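Local structure of papain inhibitor (Streptomyces mobaraensis, 5NTB) at residues Q6-T16 and R80-F90. The protein inhibits the cysteine proteases papain and bromelain and the serine protease trypsin, and serves as a glutamine and lysine donor substrate for transglutaminase. Sequence-based numbering, arbitrary orientation.
Sequences QKMTGKMTYYT and RTHIDLSQAAF. With SO4 (sulfate ion), chain C; SO4 (sulfate ion), chain D.
Thr13 OG1 sits between two side chains of strand 82-86: it accepts from His82 NE2 at 2.7 Å, in the plane of the imidazole, and donates to Asp84 OD1 at 2.8 Å, meeting the carboxylate from above its plane. A threonine suits this place between a donor and an acceptor because its hydroxyl can accept and donate at once; chi1 of 53° holds OG1 between the backbone N and the carbonyl carbon, facing both partners. His82 swings its ring toward Thr13 with CG anti to the backbone N (168°), and its other nitrogen, ND1, gives a nearly straight 2.7 Å bond to O3 of the chain D sulfate, an ion probably from the crystallisation liquor. The flexible chain of Lys11 lays CD over one imidazole face, a CH-pi contact, and carries NZ to O1 of the same sulfate. A leucine in place of His82 would probably leave Thr13 OG1 without its donor and the sulfate held less firmly.

Backbone bonds join strands 8-15 and 82-86 in parallel, with Thr13 using both its N, to Ile83 O, and its O, from Leu85 N; Gln87 N continues the pattern to Tyr15 O. The protein belongs by sequence to the double-psi beta-barrel family, and the parallel pairing within a curled mixed sheet agrees with that fold. Ser86, the N-cap just before helix 87-90, accepts from Ala89 N through its short hydroxyl, OG, which is also hydrogen-bonded to Gln32 O and Leu34 N.

On the sheet face opposite Thr13, the apolar residues gather. Phe90 has Tyr14 CD2 over the centre of one ring face, an edge-to-face pair with centroids 4.9 Å apart; Met12 CE lies over the opposite face, toward the rim, in a Met-aromatic contact. The slender, extended Met12 also brings SD to 3.7 Å from Leu85 CD1, while Tyr14 lies alongside Gln87, water joining Tyr14 OH, also weakly hydrogen-bonded to Leu96 O, to Gln87 OE1.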
loop_
_atom_site.group_PDB
_atom_site.type_symbol
_atom_site.label_atom_id
_atom_site.label_comp_id
_atom_site.label_asym_id
_atom_site.label_seq_id
_atom_site.Cartn_x
_atom_site.Cartn_y
_atom_site.Cartn_z
ATOM N N GLN A 6 7.187 8.390 -9.517
ATOM C CA GLN A 6 8.316 8.855 -8.723
ATOM C C GLN A 6 8.669 7.808 -7.673
ATOM O O GLN A 6 7.860 7.512 -6.788
ATOM C CB GLN A 6 8.022 10.198 -8.063
ATOM C CG GLN A 6 8.849 10.426 -6.804
ATOM C CD GLN A 6 8.363 11.595 -5.977
ATOM O OE1 GLN A 6 8.127 11.458 -4.772
ATOM N NE2 GLN A 6 8.231 12.755 -6.606
ATOM N N LYS A 7 9.872 7.254 -7.770
ATOM C CA LYS A 7 10.282 6.222 -6.830
ATOM C C LYS A 7 10.594 6.854 -5.484
ATOM O O LYS A 7 11.205 7.925 -5.402
ATOM C CB LYS A 7 11.497 5.447 -7.357
ATOM C CG LYS A 7 11.222 4.606 -8.606
ATOM C CD LYS A 7 11.665 3.149 -8.420
ATOM C CE LYS A 7 11.022 2.212 -9.443
ATOM N NZ LYS A 7 10.598 2.945 -10.674
ATOM N N MET A 8 10.142 6.203 -4.425
ATOM C CA MET A 8 10.410 6.637 -3.067
ATOM C C MET A 8 11.046 5.505 -2.287
ATOM O O MET A 8 10.735 4.332 -2.512
ATOM C CB MET A 8 9.140 7.080 -2.374
ATOM C CG MET A 8 8.731 8.454 -2.856
ATOM S SD MET A 8 7.089 8.899 -2.322
ATOM C CE MET A 8 6.083 7.732 -3.225
ATOM N N THR A 9 11.954 5.856 -1.389
ATOM C CA THR A 9 12.507 4.882 -0.474
ATOM C C THR A 9 11.691 4.897 0.803
ATOM O O THR A 9 11.339 5.959 1.321
ATOM C CB THR A 9 13.973 5.180 -0.166
ATOM O OG1 THR A 9 14.722 5.161 -1.390
ATOM C CG2 THR A 9 14.526 4.120 0.775
ATOM N N GLY A 10 11.375 3.714 1.300
ATOM C CA GLY A 10 10.681 3.686 2.560
ATOM C C GLY A 10 10.685 2.311 3.170
ATOM O O GLY A 10 11.638 1.540 3.015
ATOM N N LYS A 11 9.626 2.008 3.890
ATOM C CA LYS A 11 9.537 0.755 4.605
ATOM C C LYS A 11 8.171 0.156 4.350
ATOM O O LYS A 11 7.226 0.844 3.941
ATOM C CB LYS A 11 9.767 0.940 6.106
ATOM C CG LYS A 11 8.630 1.639 6.806
ATOM C CD LYS A 11 8.829 1.680 8.321
ATOM C CE LYS A 11 9.638 2.895 8.732
ATOM N NZ LYS A 11 9.524 3.168 10.193
ATOM N N MET A 12 8.082 -1.140 4.583
ATOM C CA MET A 12 6.814 -1.826 4.444
ATOM C C MET A 12 6.552 -2.688 5.666
ATOM O O MET A 12 7.456 -3.330 6.215
ATOM C CB MET A 12 6.762 -2.674 3.174
ATOM C CG MET A 12 7.757 -3.808 3.115
ATOM S SD MET A 12 7.574 -4.721 1.569
ATOM C CE MET A 12 8.746 -6.050 1.850
ATOM N N THR A 13 5.310 -2.657 6.100
ATOM C CA THR A 13 4.762 -3.600 7.055
ATOM C C THR A 13 3.591 -4.288 6.381
ATOM O O THR A 13 3.306 -4.064 5.202
ATOM C CB THR A 13 4.332 -2.883 8.332
ATOM O OG1 THR A 13 3.459 -1.805 7.990
ATOM C CG2 THR A 13 5.541 -2.310 9.050
ATOM N N TYR A 14 2.895 -5.135 7.120
ATOM C CA TYR A 14 1.720 -5.756 6.532
ATOM C C TYR A 14 0.590 -5.820 7.545
ATOM O O TYR A 14 0.796 -5.717 8.757
ATOM C CB TYR A 14 2.015 -7.157 5.980
ATOM C CG TYR A 14 2.368 -8.167 7.041
ATOM C CD1 TYR A 14 1.370 -8.843 7.731
ATOM C CD2 TYR A 14 3.693 -8.434 7.359
ATOM C CE1 TYR A 14 1.677 -9.751 8.708
ATOM C CE2 TYR A 14 4.006 -9.354 8.338
ATOM C CZ TYR A 14 2.988 -10.002 9.001
ATOM O OH TYR A 14 3.273 -10.934 9.974
ATOM N N TYR A 15 -0.620 -6.002 7.024
ATOM C CA TYR A 15 -1.801 -6.087 7.867
ATOM C C TYR A 15 -2.749 -7.140 7.323
ATOM O O TYR A 15 -2.575 -7.646 6.219
ATOM C CB TYR A 15 -2.487 -4.721 8.014
ATOM C CG TYR A 15 -3.296 -4.176 6.843
ATOM C CD1 TYR A 15 -2.693 -3.834 5.632
ATOM C CD2 TYR A 15 -4.657 -3.926 6.989
ATOM C CE1 TYR A 15 -3.434 -3.283 4.596
ATOM C CE2 TYR A 15 -5.397 -3.370 5.969
ATOM C CZ TYR A 15 -4.782 -3.060 4.768
ATOM O OH TYR A 15 -5.531 -2.505 3.744
ATOM N N THR A 16 -3.757 -7.485 8.146
ATOM C CA THR A 16 -4.632 -8.622 7.869
ATOM C C THR A 16 -6.115 -8.278 7.996
ATOM O O THR A 16 -6.927 -9.186 8.206
ATOM C CB THR A 16 -4.313 -9.786 8.810
ATOM O OG1 THR A 16 -4.432 -9.342 10.169
ATOM C CG2 THR A 16 -2.905 -10.295 8.568
ATOM N N ARG A 80 5.105 9.101 5.830
ATOM C CA ARG A 80 4.946 9.392 4.408
ATOM C C ARG A 80 5.369 8.270 3.455
ATOM O O ARG A 80 4.705 8.029 2.435
ATOM C CB ARG A 80 5.747 10.656 4.122
ATOM C CG ARG A 80 5.556 11.212 2.768
ATOM C CD ARG A 80 6.353 12.502 2.640
ATOM N NE ARG A 80 6.433 12.893 1.254
ATOM C CZ ARG A 80 7.372 12.471 0.417
ATOM N NH1 ARG A 80 8.328 11.643 0.847
ATOM N NH2 ARG A 80 7.357 12.874 -0.841
ATOM N N THR A 81 6.492 7.607 3.720
ATOM C CA THR A 81 6.965 6.590 2.784
ATOM C C THR A 81 6.825 5.180 3.334
ATOM O O THR A 81 7.386 4.240 2.759
ATOM C CB THR A 81 8.412 6.843 2.371
ATOM O OG1 THR A 81 9.239 6.791 3.531
ATOM C CG2 THR A 81 8.551 8.217 1.671
ATOM N N HIS A 82 6.069 5.012 4.411
ATOM C CA HIS A 82 5.802 3.702 4.996
ATOM C C HIS A 82 4.486 3.166 4.444
ATOM O O HIS A 82 3.422 3.719 4.730
ATOM C CB HIS A 82 5.773 3.840 6.517
ATOM C CG HIS A 82 5.244 2.647 7.250
ATOM N ND1 HIS A 82 4.980 2.681 8.602
ATOM C CD2 HIS A 82 4.936 1.395 6.838
ATOM C CE1 HIS A 82 4.516 1.507 8.989
ATOM N NE2 HIS A 82 4.481 0.707 7.937
ATOM N N ILE A 83 4.550 2.080 3.658
ATOM C CA ILE A 83 3.337 1.458 3.135
ATOM C C ILE A 83 3.001 0.233 3.964
ATOM O O ILE A 83 3.881 -0.477 4.458
ATOM C CB ILE A 83 3.466 1.102 1.641
ATOM C CG1 ILE A 83 4.612 0.115 1.394
ATOM C CG2 ILE A 83 3.640 2.362 0.827
ATOM C CD1 ILE A 83 4.711 -0.346 -0.071
ATOM N N ASP A 84 1.710 -0.031 4.084
ATOM C CA ASP A 84 1.192 -1.184 4.816
ATOM C C ASP A 84 0.572 -2.101 3.765
ATOM O O ASP A 84 -0.560 -1.885 3.315
ATOM C CB ASP A 84 0.181 -0.729 5.869
ATOM C CG ASP A 84 0.086 -1.664 7.073
ATOM O OD1 ASP A 84 0.886 -2.603 7.204
ATOM O OD2 ASP A 84 -0.808 -1.430 7.911
ATOM N N LEU A 85 1.330 -3.101 3.338
ATOM C CA LEU A 85 0.839 -4.042 2.349
ATOM C C LEU A 85 -0.114 -5.027 2.993
ATOM O O LEU A 85 -0.037 -5.302 4.188
ATOM C CB LEU A 85 2.000 -4.812 1.716
ATOM C CG LEU A 85 2.858 -4.046 0.723
ATOM C CD1 LEU A 85 4.069 -4.907 0.391
ATOM C CD2 LEU A 85 2.091 -3.744 -0.544
ATOM N N SER A 86 -1.005 -5.587 2.191
ATOM C CA SER A 86 -1.688 -6.774 2.677
ATOM C C SER A 86 -0.666 -7.853 3.027
ATOM O O SER A 86 0.423 -7.923 2.452
ATOM C CB SER A 86 -2.685 -7.269 1.635
ATOM O OG SER A 86 -2.022 -7.726 0.467
ATOM N N GLN A 87 -1.023 -8.682 4.005
ATOM C CA GLN A 87 -0.222 -9.857 4.326
ATOM C C GLN A 87 0.084 -10.667 3.074
ATOM O O GLN A 87 1.224 -11.111 2.862
ATOM C CB GLN A 87 -0.976 -10.707 5.349
ATOM C CG GLN A 87 -0.189 -11.881 5.881
ATOM C CD GLN A 87 -1.041 -12.774 6.755
ATOM O OE1 GLN A 87 -0.686 -13.029 7.895
ATOM N NE2 GLN A 87 -2.173 -13.223 6.238
ATOM N N ALA A 88 -0.921 -10.835 2.212
ATOM C CA ALA A 88 -0.747 -11.629 1.004
ATOM C C ALA A 88 0.295 -11.020 0.073
ATOM O O ALA A 88 1.117 -11.743 -0.506
ATOM C CB ALA A 88 -2.094 -11.783 0.296
ATOM N N ALA A 89 0.285 -9.693 -0.088
ATOM C CA ALA A 89 1.275 -9.071 -0.960
ATOM C C ALA A 89 2.660 -9.074 -0.327
ATOM O O ALA A 89 3.661 -9.330 -1.008
ATOM C CB ALA A 89 0.856 -7.639 -1.292
ATOM N N PHE A 90 2.739 -8.763 0.967
ATOM C CA PHE A 90 4.031 -8.699 1.651
ATOM C C PHE A 90 4.795 -10.008 1.512
ATOM O O PHE A 90 6.002 -10.009 1.236
ATOM C CB PHE A 90 3.782 -8.357 3.117
ATOM C CG PHE A 90 5.018 -8.128 3.936
ATOM C CD1 PHE A 90 5.804 -9.191 4.353
ATOM C CD2 PHE A 90 5.345 -6.843 4.363
ATOM C CE1 PHE A 90 6.923 -8.982 5.146
ATOM C CE2 PHE A 90 6.463 -6.631 5.166
ATOM C CZ PHE A 90 7.246 -7.707 5.556
HETATM S S SO4 C . 11.014 11.628 -1.501
HETATM O O1 SO4 C . 12.104 11.435 -2.453
HETATM O O2 SO4 C . 11.531 12.362 -0.350
HETATM O O3 SO4 C . 9.922 12.378 -2.109
HETATM O O4 SO4 C . 10.517 10.342 -1.016
HETATM S S SO4 D . 6.441 4.973 10.958
HETATM O O1 SO4 D . 7.764 5.025 10.337
HETATM O O2 SO4 D . 6.315 3.765 11.772
HETATM O O3 SO4 D . 5.414 4.983 9.909
HETATM O O4 SO4 D . 6.262 6.161 11.794
HETATM O O HOH W 1 0.379 -3.393 10.035
HETATM O O HOH W 2 0.728 -12.629 10.535
#